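Local coordinates for 3,4-dihydroxybenzoate decarboxylase (Enterobacter cloacae, PDB 5NY5), which catalyses the decarboxylation of 3,4-dihydroxybenzoate, and in reverse the para-carboxylation of catechols, as a UbiD-family enzyme dependent on prenylated FMN, at residues Val73-Ala77 and Pro214-Ile218; Phe148-Val154 and Val167-Cys173; Tyr217-Phe222 and Leu330-Pro334; Glu325-Ala331 and Thr358-Lys363; Thr335-Arg340 and Leu351-Ala356. All coordinates share one frame; numbering follows the deposited sequence.

Contact 1 of 5, residues Val73-Ala77 and Pro214-Ile218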
# COMPACT_ATOMS: atom_id res chain seq x y z
N VAL A 73 -25.91 -42.27 -2.66
CA VAL A 73 -25.06 -41.08 -2.55
C VAL A 73 -25.09 -40.31 -3.86
O VAL A 73 -25.29 -40.88 -4.94
CB VAL A 73 -23.60 -41.43 -2.18
CG1 VAL A 73 -23.52 -42.06 -0.80
CG2 VAL A 73 -22.99 -42.34 -3.23
N GLY A 74 -24.88 -39.00 -3.76
CA GLY A 74 -24.69 -38.16 -4.92
C GLY A 74 -25.94 -37.59 -5.54
O GLY A 74 -25.87 -37.07 -6.66
N MSE A 75 -27.08 -37.66 -4.86
CA MSE A 75 -28.35 -37.25 -5.45
C MSE A 75 -28.34 -35.78 -5.85
O MSE A 75 -28.83 -35.42 -6.92
CB MSE A 75 -29.50 -37.55 -4.49
CG MSE A 75 -30.89 -37.56 -5.11
SE MSE A 75 -31.16 -38.85 -6.56
CE MSE A 75 -30.12 -40.31 -5.88
N HIS A 76 -27.78 -34.93 -5.00
CA HIS A 76 -27.68 -33.50 -5.28
C HIS A 76 -26.29 -33.09 -5.75
O HIS A 76 -26.00 -31.89 -5.79
CB HIS A 76 -28.06 -32.69 -4.04
CG HIS A 76 -29.21 -33.26 -3.26
ND1 HIS A 76 -29.03 -34.06 -2.16
CD2 HIS A 76 -30.55 -33.14 -3.43
CE1 HIS A 76 -30.21 -34.41 -1.68
NE2 HIS A 76 -31.15 -33.87 -2.43
N ALA A 77 -25.44 -34.04 -6.11
CA ALA A 77 -24.05 -33.75 -6.47
C ALA A 77 -23.89 -33.28 -7.91
O ALA A 77 -22.94 -33.67 -8.58
CB ALA A 77 -23.19 -34.98 -6.21
N PRO A 214 -35.78 -34.69 -3.42
CA PRO A 214 -34.77 -33.62 -3.48
C PRO A 214 -35.34 -32.23 -3.30
O PRO A 214 -34.64 -31.35 -2.80
CB PRO A 214 -34.16 -33.81 -4.88
CG PRO A 214 -34.32 -35.26 -5.14
CD PRO A 214 -35.62 -35.67 -4.50
N ALA A 215 -36.60 -32.02 -3.69
CA ALA A 215 -37.24 -30.73 -3.45
C ALA A 215 -37.27 -30.39 -1.97
O ALA A 215 -37.13 -29.22 -1.59
CB ALA A 215 -38.65 -30.72 -4.04
N ILE A 216 -37.44 -31.40 -1.11
CA ILE A 216 -37.46 -31.15 0.32
C ILE A 216 -36.07 -30.77 0.82
O ILE A 216 -35.89 -29.77 1.51
CB ILE A 216 -38.02 -32.37 1.08
CG1 ILE A 216 -39.47 -32.63 0.66
CG2 ILE A 216 -37.92 -32.16 2.57
CD1 ILE A 216 -40.14 -33.75 1.44
N TYR A 217 -35.07 -31.58 0.47
CA TYR A 217 -33.70 -31.30 0.90
C TYR A 217 -33.25 -29.92 0.43
O TYR A 217 -32.60 -29.19 1.18
CB TYR A 217 -32.76 -32.38 0.37
CG TYR A 217 -32.61 -33.59 1.26
CD1 TYR A 217 -32.32 -33.45 2.61
CD2 TYR A 217 -32.75 -34.87 0.75
CE1 TYR A 217 -32.17 -34.55 3.43
CE2 TYR A 217 -32.60 -35.98 1.56
CZ TYR A 217 -32.32 -35.82 2.90
OH TYR A 217 -32.17 -36.92 3.70
N ILE A 218 -33.59 -29.55 -0.80
CA ILE A 218 -33.12 -28.29 -1.36
C ILE A 218 -33.87 -27.12 -0.74
O ILE A 218 -33.26 -26.13 -0.33
CB ILE A 218 -33.26 -28.31 -2.90
CG1 ILE A 218 -32.33 -29.35 -3.51
CG2 ILE A 218 -32.99 -26.93 -3.48
CD1 ILE A 218 -32.55 -29.59 -4.98
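The type I beta turn from Gly74 to Ala77, just after strand 70-73, pushes His76 and Met75 against Pro214, Tyr217 and Ile218 on the opening turn of helix 214-219. His76 does most of the touching, with the far end of its ring. Its CE1 comes to 3.5 Å from Tyr217 CD2, near the plane of the imidazole, while NE2 sits 3.6 Å from Tyr217 CB. The two rings are nearly perpendicular, their planes at 82° and their centroids 5.4 Å apart, but the approach is oblique. Pro214 meets the same imidazole at its edge, its CA lying in the ring plane 3.8 Å from His76 NE2. Ile218 brings CG1 up to CD2 of the ring at 4.2 Å. With CG beside the backbone N (chi1 -39°), the imidazole folds back so that Met75 CB lies over one of its faces. Met75, modelled as selenomethionine, adds CG at 4.1 Å from Pro214 CG. The match across the contact is all van der Waals, and the polar ends look elsewhere: His76 ND1 bonds to Glu326 OE2, and Tyr217 OH probably to Leu151 O, a pair modelled very short. Everything here is buried. Strand 316-319 lines the site through Gln318, which touches Met75, His76 and Tyr217, and helix 324-346 closes over His76 and Ile218 with Leu330.

Contact 2 of 5, residues Phe148-Val154 and Val167-Cys173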
# COMPACT_ATOMS: atom_id res chain seq x y z
N PHE A 148 -21.46 -41.94 10.13
CA PHE A 148 -22.14 -40.66 10.04
C PHE A 148 -23.38 -40.77 9.17
O PHE A 148 -23.36 -41.42 8.12
CB PHE A 148 -21.22 -39.57 9.46
CG PHE A 148 -20.59 -38.68 10.49
CD1 PHE A 148 -21.29 -37.63 11.04
CD2 PHE A 148 -19.28 -38.89 10.89
CE1 PHE A 148 -20.71 -36.80 11.98
CE2 PHE A 148 -18.69 -38.07 11.84
CZ PHE A 148 -19.41 -37.03 12.38
N PHE A 149 -24.46 -40.12 9.60
CA PHE A 149 -25.57 -39.75 8.74
C PHE A 149 -25.42 -38.27 8.42
O PHE A 149 -25.28 -37.45 9.33
CB PHE A 149 -26.92 -40.01 9.40
CG PHE A 149 -27.14 -41.43 9.81
CD1 PHE A 149 -27.51 -42.39 8.88
CD2 PHE A 149 -27.01 -41.82 11.13
CE1 PHE A 149 -27.72 -43.70 9.25
CE2 PHE A 149 -27.22 -43.13 11.51
CZ PHE A 149 -27.58 -44.07 10.57
N CYS A 150 -25.43 -37.93 7.13
CA CYS A 150 -25.12 -36.57 6.71
C CYS A 150 -26.29 -35.80 6.13
O CYS A 150 -26.16 -34.60 5.88
CB CYS A 150 -23.97 -36.59 5.69
SG CYS A 150 -22.44 -37.27 6.34
N LEU A 151 -27.43 -36.45 5.91
CA LEU A 151 -28.60 -35.79 5.34
C LEU A 151 -29.84 -36.09 6.18
O LEU A 151 -30.88 -36.53 5.68
CB LEU A 151 -28.80 -36.21 3.89
CG LEU A 151 -27.72 -35.71 2.92
CD1 LEU A 151 -27.94 -36.27 1.52
CD2 LEU A 151 -27.70 -34.19 2.90
N GLY A 152 -29.73 -35.86 7.48
CA GLY A 152 -30.86 -36.03 8.37
C GLY A 152 -31.69 -34.77 8.49
O GLY A 152 -31.24 -33.78 9.09
N LEU A 153 -32.88 -34.77 7.91
CA LEU A 153 -33.81 -33.65 8.04
C LEU A 153 -34.50 -33.76 9.39
O LEU A 153 -35.31 -34.67 9.61
CB LEU A 153 -34.82 -33.66 6.90
CG LEU A 153 -35.80 -32.49 6.89
CD1 LEU A 153 -35.13 -31.22 6.38
CD2 LEU A 153 -37.02 -32.81 6.06
N VAL A 154 -34.19 -32.84 10.30
CA VAL A 154 -34.65 -32.92 11.68
C VAL A 154 -35.86 -32.01 11.86
O VAL A 154 -35.81 -30.83 11.51
CB VAL A 154 -33.52 -32.53 12.66
CG1 VAL A 154 -34.04 -32.57 14.09
CG2 VAL A 154 -32.34 -33.46 12.50
N VAL A 167 -37.45 -26.98 11.09
CA VAL A 167 -36.95 -28.11 10.32
C VAL A 167 -35.61 -27.70 9.72
O VAL A 167 -35.47 -26.60 9.19
CB VAL A 167 -37.96 -28.57 9.25
CG1 VAL A 167 -39.37 -28.09 9.59
CG2 VAL A 167 -37.56 -28.15 7.85
N THR A 168 -34.62 -28.58 9.85
CA THR A 168 -33.25 -28.26 9.49
C THR A 168 -32.52 -29.53 9.08
O THR A 168 -33.03 -30.64 9.24
CB THR A 168 -32.50 -27.58 10.64
OG1 THR A 168 -32.89 -28.17 11.88
CG2 THR A 168 -32.79 -26.09 10.67
N ILE A 169 -31.31 -29.36 8.56
CA ILE A 169 -30.45 -30.46 8.13
C ILE A 169 -29.24 -30.52 9.05
O ILE A 169 -28.54 -29.52 9.23
CB ILE A 169 -30.03 -30.30 6.66
CG1 ILE A 169 -31.25 -30.25 5.75
CG2 ILE A 169 -29.10 -31.44 6.25
CD1 ILE A 169 -30.93 -30.28 4.27
N HIS A 170 -29.00 -31.69 9.63
CA HIS A 170 -27.89 -31.91 10.54
C HIS A 170 -27.14 -33.17 10.12
O HIS A 170 -27.61 -33.95 9.29
CB HIS A 170 -28.36 -32.06 11.99
CG HIS A 170 -29.24 -30.94 12.45
ND1 HIS A 170 -28.84 -30.02 13.40
CD2 HIS A 170 -30.51 -30.60 12.11
CE1 HIS A 170 -29.82 -29.16 13.62
NE2 HIS A 170 -30.84 -29.49 12.85
N ARG A 171 -25.97 -33.36 10.71
CA ARG A 171 -25.21 -34.59 10.59
C ARG A 171 -25.11 -35.25 11.96
O ARG A 171 -24.99 -34.56 12.97
CB ARG A 171 -23.82 -34.36 10.00
CG ARG A 171 -22.88 -33.55 10.89
CD ARG A 171 -21.56 -33.30 10.19
NE ARG A 171 -20.62 -32.57 11.04
CZ ARG A 171 -19.46 -32.08 10.61
NH1 ARG A 171 -19.09 -32.24 9.35
NH2 ARG A 171 -18.67 -31.43 11.45
N LEU A 172 -25.18 -36.57 11.98
CA LEU A 172 -25.22 -37.33 13.23
C LEU A 172 -24.20 -38.45 13.18
O LEU A 172 -24.11 -39.17 12.18
CB LEU A 172 -26.62 -37.90 13.49
CG LEU A 172 -27.74 -36.89 13.72
CD1 LEU A 172 -28.38 -36.44 12.42
CD2 LEU A 172 -28.78 -37.47 14.66
N CYS A 173 -23.44 -38.60 14.26
CA CYS A 173 -22.43 -39.65 14.38
C CYS A 173 -22.96 -40.75 15.28
O CYS A 173 -23.49 -40.47 16.36
CB CYS A 173 -21.12 -39.08 14.93
SG CYS A 173 -19.79 -40.29 15.09
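The Phe148 ring carries Cys173 over one face, and the His170 ring has Gly152 O at its edge, near the plane; these are two flat groups of the antiparallel hairpin formed by strands 148-157 and 165-174. Cys173 CB stands 3.7 Å above the phenyl plane, offset toward the rim, in a CH-pi contact. The thiol follows it over the same ring in a sulfur-aromatic contact, with SG 4.4 Å from the centroid. Having SG anti to the backbone N (chi1 -179°) is what lays the sulfur across the phenyl. Arg171 CD approaches the ring obliquely, and the guanidinium goes on to a salt bridge with Glu289.

The backbone pairs Phe149 with Leu172 through two 2.8 Å bonds, N to O each way. A beta bulge at Cys150 and Leu151 then shifts the register by one, and the pairing resumes at Gly152 with His170, where Gly152 N to His170 O is weak. Val154 and Thr168 form the next hydrogen-bonded pair. Beyond the bulge, Leu153 CD1 packs on Ile169 CG1 at 4.0 Å.

Ile169, His170 and Arg171 belong to the prenylated-FMN site, so the hairpin probably lines the cofactor pocket, which holds no prenylated FMN in this apo model. The His170 imidazole is held at both nitrogens: ND1 bonds to Phe183 O, and NE2 shares a 2.6 Å hydrogen bond with Thr168 OG1. Val154 CG2 presses obliquely on this ring, 3.4 Å from His170 CD2.

Contact 3 of 5, residues Tyr217-Phe222 and Leu330-Pro334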
# COMPACT_ATOMS: atom_id res chain seq x y z
N TYR A 217 -35.07 -31.58 0.47
CA TYR A 217 -33.70 -31.30 0.90
C TYR A 217 -33.25 -29.92 0.43
O TYR A 217 -32.60 -29.19 1.18
CB TYR A 217 -32.76 -32.38 0.37
CG TYR A 217 -32.61 -33.59 1.26
CD1 TYR A 217 -32.32 -33.45 2.61
CD2 TYR A 217 -32.75 -34.87 0.75
CE1 TYR A 217 -32.17 -34.55 3.43
CE2 TYR A 217 -32.60 -35.98 1.56
CZ TYR A 217 -32.32 -35.82 2.90
OH TYR A 217 -32.17 -36.92 3.70
N ILE A 218 -33.59 -29.55 -0.80
CA ILE A 218 -33.12 -28.29 -1.36
C ILE A 218 -33.87 -27.12 -0.74
O ILE A 218 -33.26 -26.13 -0.33
CB ILE A 218 -33.26 -28.31 -2.90
CG1 ILE A 218 -32.33 -29.35 -3.51
CG2 ILE A 218 -32.99 -26.93 -3.48
CD1 ILE A 218 -32.55 -29.59 -4.98
N GLY A 219 -35.19 -27.21 -0.67
CA GLY A 219 -35.98 -26.12 -0.14
C GLY A 219 -35.75 -25.87 1.34
O GLY A 219 -35.90 -24.74 1.82
N ALA A 220 -35.37 -26.91 2.08
CA ALA A 220 -35.19 -26.78 3.52
C ALA A 220 -34.02 -25.87 3.88
O ALA A 220 -33.93 -25.41 5.02
CB ALA A 220 -34.99 -28.15 4.16
N CYS A 221 -33.11 -25.61 2.94
CA CYS A 221 -31.93 -24.81 3.21
C CYS A 221 -32.18 -23.31 3.07
O CYS A 221 -31.29 -22.52 3.40
CB CYS A 221 -30.79 -25.23 2.29
SG CYS A 221 -30.27 -26.94 2.51
N PHE A 222 -33.35 -22.90 2.60
CA PHE A 222 -33.67 -21.50 2.44
C PHE A 222 -34.32 -20.94 3.71
O PHE A 222 -34.79 -21.69 4.58
CB PHE A 222 -34.59 -21.29 1.24
CG PHE A 222 -33.92 -21.47 -0.08
CD1 PHE A 222 -33.56 -22.74 -0.52
CD2 PHE A 222 -33.64 -20.39 -0.89
CE1 PHE A 222 -32.94 -22.91 -1.74
CE2 PHE A 222 -33.02 -20.56 -2.11
CZ PHE A 222 -32.67 -21.82 -2.54
N LEU A 330 -26.65 -27.77 -2.06
CA LEU A 330 -27.54 -27.47 -0.95
C LEU A 330 -27.23 -26.12 -0.31
O LEU A 330 -28.14 -25.43 0.15
CB LEU A 330 -27.47 -28.59 0.09
CG LEU A 330 -27.92 -29.97 -0.41
CD1 LEU A 330 -27.78 -31.02 0.68
CD2 LEU A 330 -29.34 -29.91 -0.93
N ALA A 331 -25.96 -25.74 -0.28
CA ALA A 331 -25.58 -24.47 0.34
C ALA A 331 -25.52 -23.32 -0.65
O ALA A 331 -25.84 -22.18 -0.28
CB ALA A 331 -24.22 -24.61 1.03
N GLY A 332 -25.14 -23.58 -1.90
CA GLY A 332 -24.95 -22.50 -2.86
C GLY A 332 -26.22 -21.90 -3.40
O GLY A 332 -26.28 -20.70 -3.65
N LEU A 333 -27.25 -22.72 -3.60
CA LEU A 333 -28.53 -22.19 -4.08
C LEU A 333 -29.13 -21.18 -3.12
O LEU A 333 -29.59 -20.12 -3.59
CB LEU A 333 -29.49 -23.35 -4.36
CG LEU A 333 -29.17 -24.18 -5.60
CD1 LEU A 333 -30.14 -25.33 -5.75
CD2 LEU A 333 -29.18 -23.30 -6.84
N PRO A 334 -29.16 -21.40 -1.80
CA PRO A 334 -29.58 -20.31 -0.90
C PRO A 334 -28.67 -19.10 -0.99
O PRO A 334 -29.15 -17.96 -0.95
CB PRO A 334 -29.53 -20.95 0.49
CG PRO A 334 -29.66 -22.40 0.24
CD PRO A 334 -28.95 -22.65 -1.05
O HOH W 1 -30.41 -25.84 -1.51
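Phe222 and Pro334 make the tight end of this contact, where the turn leaving helix 214-219 meets a kink in helix 324-346. Pro334 CA lies over one face of the phenyl ring, 3.6 Å above its plane and displaced toward the rim, a CH-pi contact. The Phe222 tip, CZ, reaches 3.6 Å from Pro334 N, which has no hydrogen to give the turn before, so the helix kinks there and runs on. Leu333 CB adds a further touch at 4.0 Å from Phe222 CZ. With CG beside its backbone N (chi1 -72°), Phe222 turns its ring back under the kink, and Ile218 O lies in the ring plane at its edge.

Cys221 CB wedges in alongside, 3.4 Å from Leu330 O and 3.7 Å from Pro334 CG; Cys221 and Pro334 form the partly exposed side.

The branches of Ile218 fit less closely. CG1 meets Leu330 CD2 and CG2 meets Leu333 CD1, each 4.0 Å away, and a water sits between the two backbones. This water donates to Ile218 O and to Leu330 O, the second bond 2.8 Å long.

The water thus serves Leu330 O, which can receive no N-H from Pro334, while Ile218 O also takes a weak bond from Cys221 N. The Phe222 ring, part of the prenylated-FMN site, is positioned here by apolar and CH-pi packing.

Contact 4 of 5, residues Glu325-Ala331 and Thr358-Lys363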
# COMPACT_ATOMS: atom_id res chain seq x y z
N GLU A 325 -19.68 -31.71 -4.32
CA GLU A 325 -20.68 -30.92 -5.04
C GLU A 325 -22.06 -31.01 -4.39
O GLU A 325 -22.87 -30.09 -4.54
CB GLU A 325 -20.76 -31.40 -6.49
CG GLU A 325 -21.58 -30.50 -7.40
CD GLU A 325 -20.81 -29.27 -7.82
OE1 GLU A 325 -19.58 -29.26 -7.64
OE2 GLU A 325 -21.43 -28.32 -8.32
N GLU A 326 -22.34 -32.10 -3.67
CA GLU A 326 -23.62 -32.21 -2.99
C GLU A 326 -23.81 -31.09 -1.98
O GLU A 326 -24.91 -30.54 -1.85
CB GLU A 326 -23.73 -33.58 -2.32
CG GLU A 326 -25.14 -33.95 -1.91
CD GLU A 326 -25.47 -35.41 -2.19
OE1 GLU A 326 -24.52 -36.22 -2.28
OE2 GLU A 326 -26.66 -35.73 -2.33
N HIS A 327 -22.75 -30.72 -1.26
CA HIS A 327 -22.83 -29.57 -0.37
C HIS A 327 -22.96 -28.28 -1.16
O HIS A 327 -23.72 -27.38 -0.77
CB HIS A 327 -21.60 -29.52 0.54
CG HIS A 327 -21.65 -28.42 1.55
ND1 HIS A 327 -21.43 -27.10 1.22
CD2 HIS A 327 -21.89 -28.44 2.88
CE1 HIS A 327 -21.54 -26.35 2.31
NE2 HIS A 327 -21.82 -27.14 3.33
N THR A 328 -22.22 -28.16 -2.27
CA THR A 328 -22.28 -26.95 -3.08
C THR A 328 -23.70 -26.66 -3.55
O THR A 328 -24.14 -25.50 -3.58
CB THR A 328 -21.35 -27.08 -4.28
OG1 THR A 328 -19.99 -27.17 -3.83
CG2 THR A 328 -21.49 -25.88 -5.20
N THR A 329 -24.45 -27.70 -3.93
CA THR A 329 -25.83 -27.51 -4.34
C THR A 329 -26.69 -27.04 -3.17
O THR A 329 -27.38 -26.01 -3.27
CB THR A 329 -26.40 -28.80 -4.92
OG1 THR A 329 -25.73 -29.12 -6.14
CG2 THR A 329 -27.89 -28.66 -5.19
N LEU A 330 -26.65 -27.77 -2.06
CA LEU A 330 -27.54 -27.47 -0.95
C LEU A 330 -27.23 -26.12 -0.31
O LEU A 330 -28.14 -25.43 0.15
CB LEU A 330 -27.47 -28.59 0.09
CG LEU A 330 -27.92 -29.97 -0.41
CD1 LEU A 330 -27.78 -31.02 0.68
CD2 LEU A 330 -29.34 -29.91 -0.93
N ALA A 331 -25.96 -25.74 -0.28
CA ALA A 331 -25.58 -24.47 0.34
C ALA A 331 -25.52 -23.32 -0.65
O ALA A 331 -25.84 -22.18 -0.28
CB ALA A 331 -24.22 -24.61 1.03
N THR A 358 -18.33 -23.72 -6.72
CA THR A 358 -18.12 -24.99 -6.03
C THR A 358 -16.75 -25.08 -5.40
O THR A 358 -16.56 -25.89 -4.48
CB THR A 358 -18.34 -26.15 -7.01
OG1 THR A 358 -18.18 -27.40 -6.33
CG2 THR A 358 -17.33 -26.08 -8.15
N ALA A 359 -15.78 -24.28 -5.85
CA ALA A 359 -14.49 -24.24 -5.19
C ALA A 359 -14.57 -23.63 -3.80
O ALA A 359 -13.72 -23.91 -2.96
CB ALA A 359 -13.48 -23.47 -6.05
N GLY A 360 -15.58 -22.80 -3.55
CA GLY A 360 -15.84 -22.30 -2.22
C GLY A 360 -16.81 -23.14 -1.43
O GLY A 360 -17.23 -22.72 -0.35
N GLY A 361 -17.17 -24.32 -1.92
CA GLY A 361 -18.17 -25.13 -1.27
C GLY A 361 -19.57 -24.55 -1.31
O GLY A 361 -20.43 -24.99 -0.55
N GLY A 362 -19.81 -23.58 -2.18
CA GLY A 362 -21.07 -22.87 -2.20
C GLY A 362 -21.18 -21.76 -1.18
O GLY A 362 -22.26 -21.17 -1.04
N LYS A 363 -20.10 -21.44 -0.46
CA LYS A 363 -20.16 -20.43 0.59
C LYS A 363 -19.04 -19.40 0.52
O LYS A 363 -19.29 -18.22 0.75
CB LYS A 363 -20.16 -21.11 1.97
CG LYS A 363 -21.36 -22.01 2.23
CD LYS A 363 -21.16 -22.89 3.45
CE LYS A 363 -21.30 -22.11 4.74
NZ LYS A 363 -22.68 -21.58 4.92
O HOH W 2 -17.43 -28.28 -2.81
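Helix 324-346 runs close past the loop between strands 351-356 and 365-370, and Thr328 CA comes to 4.3 Å from Gly362 CA. Gly361 and Gly362 both have positive phi (68° and 81°), and without side chains they let the loop backbone lie right against the helix.

Thr358 is the polar hub at the start of the loop. Its hydroxyl donates to Glu325 OE1, OG1 to OE1 2.7 Å, reaching the carboxylate from above its plane. Glu325 gets there by a bend at chi2 (78°), which folds the acid across toward the loop. Thr358 OG1 also lies 3.1 Å from Thr328 OG1. A water joins the pair as well, lying 3.0 Å from Thr328 OG1 and donating to Thr358 O. The methyl of Thr328 packs beneath, its CG2 3.6 Å from Thr358 CB.

Beside Thr328 on the helix, His327 ND1 donates to Gly361 O at 2.9 Å. The carbonyl oxygen lies in the imidazole plane, though the bond is bent, and Lys363 CD touches the same ring edge at CE1. A turn on from His327, Ala331 CB meets Lys363 CG, while the lysine amine turns away to Glu394 and Tyr392.

Around this join, Phe290 stacks on His327, and Asp411 of the second subunit packs against Thr358 and Ala359. On another flank the helix is tied by Glu326 and Thr329 to His76, in the loop after strand 70-73.

Contact 5 of 5, residues Thr335-Arg340 and Leu351-Ala356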
# COMPACT_ATOMS: atom_id res chain seq x y z
N THR A 335 -27.36 -19.31 -1.10
CA THR A 335 -26.42 -18.20 -1.19
C THR A 335 -26.72 -17.32 -2.39
O THR A 335 -26.86 -16.10 -2.27
CB THR A 335 -24.99 -18.73 -1.26
OG1 THR A 335 -24.75 -19.60 -0.15
CG2 THR A 335 -24.00 -17.58 -1.22
N GLU A 336 -26.85 -17.93 -3.57
CA GLU A 336 -27.11 -17.16 -4.78
C GLU A 336 -28.45 -16.45 -4.70
O GLU A 336 -28.58 -15.29 -5.13
CB GLU A 336 -27.08 -18.08 -6.00
CG GLU A 336 -25.77 -18.82 -6.17
CD GLU A 336 -25.86 -19.95 -7.17
OE1 GLU A 336 -26.90 -20.05 -7.86
OE2 GLU A 336 -24.90 -20.74 -7.27
N ALA A 337 -29.47 -17.12 -4.16
CA ALA A 337 -30.81 -16.54 -4.14
C ALA A 337 -30.86 -15.27 -3.30
O ALA A 337 -31.39 -14.25 -3.73
CB ALA A 337 -31.81 -17.57 -3.62
N SER A 338 -30.29 -15.32 -2.09
CA SER A 338 -30.32 -14.15 -1.22
C SER A 338 -29.46 -13.03 -1.78
O SER A 338 -29.81 -11.85 -1.66
CB SER A 338 -29.88 -14.54 0.19
OG SER A 338 -28.61 -15.16 0.17
N ILE A 339 -28.32 -13.37 -2.38
CA ILE A 339 -27.48 -12.35 -3.01
C ILE A 339 -28.21 -11.72 -4.19
O ILE A 339 -28.14 -10.50 -4.40
CB ILE A 339 -26.13 -12.96 -3.45
CG1 ILE A 339 -25.30 -13.33 -2.23
CG2 ILE A 339 -25.37 -12.00 -4.35
CD1 ILE A 339 -24.01 -14.03 -2.58
N ARG A 340 -28.93 -12.53 -4.97
CA ARG A 340 -29.66 -11.99 -6.11
C ARG A 340 -30.80 -11.09 -5.67
O ARG A 340 -31.04 -10.04 -6.28
CB ARG A 340 -30.18 -13.14 -6.98
CG ARG A 340 -31.17 -12.69 -8.04
CD ARG A 340 -31.56 -13.84 -8.94
NE ARG A 340 -30.40 -14.44 -9.58
CZ ARG A 340 -30.46 -15.32 -10.58
NH1 ARG A 340 -29.35 -15.81 -11.10
NH2 ARG A 340 -31.64 -15.69 -11.06
N LEU A 351 -27.46 -6.87 -11.94
CA LEU A 351 -26.96 -8.23 -11.79
C LEU A 351 -27.64 -9.15 -12.79
O LEU A 351 -28.86 -9.21 -12.86
CB LEU A 351 -27.19 -8.72 -10.36
CG LEU A 351 -26.53 -10.05 -9.99
CD1 LEU A 351 -25.01 -9.91 -9.99
CD2 LEU A 351 -27.03 -10.54 -8.65
N GLN A 352 -26.83 -9.87 -13.57
CA GLN A 352 -27.37 -10.83 -14.53
C GLN A 352 -27.49 -12.22 -13.93
O GLN A 352 -28.49 -12.91 -14.16
CB GLN A 352 -26.50 -10.87 -15.78
CG GLN A 352 -26.30 -9.52 -16.43
CD GLN A 352 -27.61 -8.82 -16.73
OE1 GLN A 352 -28.47 -9.37 -17.42
NE2 GLN A 352 -27.78 -7.62 -16.20
N ASN A 353 -26.50 -12.64 -13.16
CA ASN A 353 -26.52 -13.95 -12.51
C ASN A 353 -25.46 -13.95 -11.42
O ASN A 353 -24.65 -13.02 -11.32
CB ASN A 353 -26.27 -15.08 -13.51
CG ASN A 353 -26.95 -16.37 -13.11
OD1 ASN A 353 -27.29 -16.57 -11.95
ND2 ASN A 353 -27.13 -17.26 -14.08
N VAL A 354 -25.48 -14.99 -10.61
CA VAL A 354 -24.52 -15.14 -9.52
C VAL A 354 -24.29 -16.63 -9.30
O VAL A 354 -25.22 -17.44 -9.38
CB VAL A 354 -25.02 -14.44 -8.23
CG1 VAL A 354 -26.45 -14.82 -7.92
CG2 VAL A 354 -24.11 -14.75 -7.05
N TYR A 355 -23.04 -16.99 -9.03
CA TYR A 355 -22.64 -18.38 -8.83
C TYR A 355 -21.89 -18.48 -7.51
O TYR A 355 -20.87 -17.82 -7.33
CB TYR A 355 -21.77 -18.88 -9.99
CG TYR A 355 -21.26 -20.30 -9.86
CD1 TYR A 355 -21.92 -21.23 -9.07
CD2 TYR A 355 -20.12 -20.71 -10.54
CE1 TYR A 355 -21.45 -22.53 -8.95
CE2 TYR A 355 -19.65 -22.00 -10.43
CZ TYR A 355 -20.32 -22.91 -9.63
OH TYR A 355 -19.85 -24.19 -9.52
N ALA A 356 -22.42 -19.29 -6.59
CA ALA A 356 -21.70 -19.64 -5.37
C ALA A 356 -20.76 -20.78 -5.75
O ALA A 356 -21.09 -21.96 -5.64
CB ALA A 356 -22.66 -20.03 -4.26
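Glu336 OE2 is gripped by two groups: it accepts a nearly straight 3.0 Å hydrogen bond from Ala356 N and forms a salt bridge with Arg79. The amide reaches the oxygen on its anti side, somewhat out of the carboxylate plane. The acid extends beyond CG (chi2 167°), which carries it from helix 324-346 down to strand 351-356, and Tyr355 offers the edge of its ring there, with CD1 3.5 Å from Glu336 OE2.

The two elements run roughly antiparallel at 144°, their axes 7.8 Å apart; the strand is an outer one, within this chain, of the mixed sheet. Val354 fills the middle: CG1 lies 3.8 Å from Glu336 CB, and CG2 meets Ile339 CG2 at 4.1 Å. At the start of the strand, Leu351 CD2 leans on Arg340 CA, 3.9 Å away. Near the strand's other end, Thr335 CB touches Ala356 CB at 4.0 Å. A classic bulge sets Gln352 and Asn353 together opposite Gln369 of strand 365-370.

A buried carboxylate paired with both a backbone N-H and an arginine is probably kept ionised, and it ties the helix to an outer-strand amide beside the apolar packing of Val354, Ile339 and Ala356.

Overall arrangement
Helix 324-346 runs through contacts 4, 3 and 5 in turn, and contacts 1 and 3 share Tyr217 and Ile218 on helix 214-219. Contact 1 joins contact 4 by His76 ND1 to Glu326 OE2 (2.9 Å) and His76 O to Thr329 OG1 (2.8 Å). Contact 2 reaches contacts 1 and 3 through Leu151 O and Tyr217 OH, a probable hydrogen bond modelled very short. Its Ile169 CD1 lies 3.8 Å from Cys221 SG of contact 3, which brings Ile169 close to the turn that carries Phe222, consistent with both lining the prenylated-FMN site. Contact 5, about 26 Å from contact 2 between centres, meets contact 3, where Ala337 CB lies 3.6 Å from Phe222 CE2.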